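Ribokinase (Staphylococcus aureus, PDB 3RY7) catalyses the ATP- and magnesium-dependent phosphorylation of D-ribose at O-5, yielding ribose 5-phosphate, and is activated by monovalent cations. Local coordinates at residues G227-F230 and Q235-H238. Sequence-based numbering, arbitrary orientation.
Sequences GTYF and QSQH
F230 and Q237 form the hydrogen-bonded pair of an antiparallel beta hairpin, and their two backbone bonds are nearly straight: F230 N reaches Q237 O at 2.9 Å, and Q237 N returns to F230 O at 3.0 Å. A CA-H...O contact from S236 CA brings a second donor to F230 O, at 3.4 Å. Next along the hairpin, Y229 and H238 make the non-hydrogen-bonded pair.

Polar side-chain contact lies on the Y229 face. With CG anti to the backbone N (chi1 176°), the tyrosine ring reaches diagonally past H238 and Q237, CD2 coming 3.2 Å from Q237 O, until OH meets S236 OG in a 2.8 Å hydrogen bond near the ring plane.

On the other face the packing is mainly that of the F230 ring. Its chi1 of 86° sets CG between N and the carbonyl carbon and carries the ring across toward 235-238, where CE1 touches Q237 CB at 3.3 Å. The carboxamide of Q235, turned 83° from the ring, presents OE1 to the ring edge, 3.5 Å from CZ.

This hairpin forms the edge of the large sheet of the pfkB fold, Y229 pairing with I221 of strand 218-222. Helix 201-213 packs on Y229 and H238, and helix 271-283 on F230 and Q237; on that same helix, N279 ND2 hydrogen-bonds T228 OG1, and N279, like G227, probably belongs to the ATP site.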
loop_
_atom_site.group_PDB
_atom_site.type_symbol
_atom_site.label_atom_id
_atom_site.label_comp_id
_atom_site.label_asym_id
_atom_site.label_seq_id
_atom_site.Cartn_x
_atom_site.Cartn_y
_atom_site.Cartn_z
ATOM N N GLY A 227 13.327 -18.971 5.977
ATOM C CA GLY A 227 14.493 -18.273 5.467
ATOM C C GLY A 227 15.032 -18.834 4.157
ATOM O O GLY A 227 14.269 -19.170 3.245
ATOM N N THR A 228 16.357 -18.930 4.075
ATOM C CA THR A 228 17.047 -19.382 2.868
ATOM C C THR A 228 18.242 -20.268 3.203
ATOM O O THR A 228 19.049 -19.922 4.059
ATOM C CB THR A 228 17.614 -18.194 2.057
ATOM O OG1 THR A 228 16.683 -17.105 2.055
ATOM C CG2 THR A 228 17.903 -18.627 0.620
ATOM N N TYR A 229 18.355 -21.399 2.509
ATOM C CA TYR A 229 19.538 -22.251 2.575
ATOM C C TYR A 229 20.412 -22.078 1.328
ATOM O O TYR A 229 19.907 -21.935 0.209
ATOM C CB TYR A 229 19.117 -23.719 2.721
ATOM C CG TYR A 229 20.255 -24.731 2.696
ATOM C CD1 TYR A 229 20.445 -25.558 1.593
ATOM C CD2 TYR A 229 21.129 -24.866 3.773
ATOM C CE1 TYR A 229 21.472 -26.491 1.552
ATOM C CE2 TYR A 229 22.162 -25.799 3.746
ATOM C CZ TYR A 229 22.326 -26.608 2.625
ATOM O OH TYR A 229 23.337 -27.538 2.564
ATOM N N PHE A 230 21.727 -22.078 1.516
ATOM C CA PHE A 230 22.617 -22.135 0.369
ATOM C C PHE A 230 23.796 -23.097 0.536
ATOM O O PHE A 230 24.163 -23.487 1.647
ATOM C CB PHE A 230 23.058 -20.737 -0.072
ATOM C CG PHE A 230 24.250 -20.203 0.653
ATOM C CD1 PHE A 230 24.098 -19.487 1.822
ATOM C CD2 PHE A 230 25.524 -20.392 0.146
ATOM C CE1 PHE A 230 25.190 -18.971 2.488
ATOM C CE2 PHE A 230 26.632 -19.880 0.806
ATOM C CZ PHE A 230 26.463 -19.168 1.983
ATOM N N GLN A 235 30.854 -24.176 0.780
ATOM C CA GLN A 235 30.008 -23.557 1.805
ATOM C C GLN A 235 28.685 -24.263 2.004
ATOM O O GLN A 235 28.190 -24.953 1.117
ATOM C CB GLN A 235 29.742 -22.094 1.479
ATOM C CG GLN A 235 30.982 -21.269 1.288
ATOM C CD GLN A 235 30.641 -19.808 1.174
ATOM O OE1 GLN A 235 29.971 -19.254 2.043
ATOM N NE2 GLN A 235 31.087 -19.175 0.100
ATOM N N SER A 236 28.125 -24.095 3.192
ATOM C CA SER A 236 26.806 -24.625 3.515
ATOM C C SER A 236 26.287 -23.800 4.672
ATOM O O SER A 236 26.860 -23.826 5.764
ATOM C CB SER A 236 26.864 -26.105 3.893
ATOM O OG SER A 236 25.558 -26.653 4.036
ATOM N N GLN A 237 25.219 -23.052 4.422
ATOM C CA GLN A 237 24.686 -22.136 5.418
ATOM C C GLN A 237 23.164 -22.020 5.332
ATOM O O GLN A 237 22.571 -22.102 4.254
ATOM C CB GLN A 237 25.363 -20.772 5.289
ATOM C CG GLN A 237 25.092 -19.805 6.427
ATOM C CD GLN A 237 26.025 -18.605 6.375
ATOM O OE1 GLN A 237 27.088 -18.669 5.753
ATOM N NE2 GLN A 237 25.632 -17.503 7.021
ATOM N N HIS A 238 22.539 -21.866 6.492
ATOM C CA HIS A 238 21.109 -21.618 6.587
ATOM C C HIS A 238 20.952 -20.213 7.181
ATOM O O HIS A 238 21.450 -19.930 8.272
ATOM C CB HIS A 238 20.469 -22.687 7.473
ATOM C CG HIS A 238 18.994 -22.511 7.690
ATOM N ND1 HIS A 238 18.422 -21.293 7.996
ATOM C CD2 HIS A 238 17.984 -23.413 7.690
ATOM C CE1 HIS A 238 17.118 -21.450 8.148
ATOM N NE2 HIS A 238 16.827 -22.727 7.973
#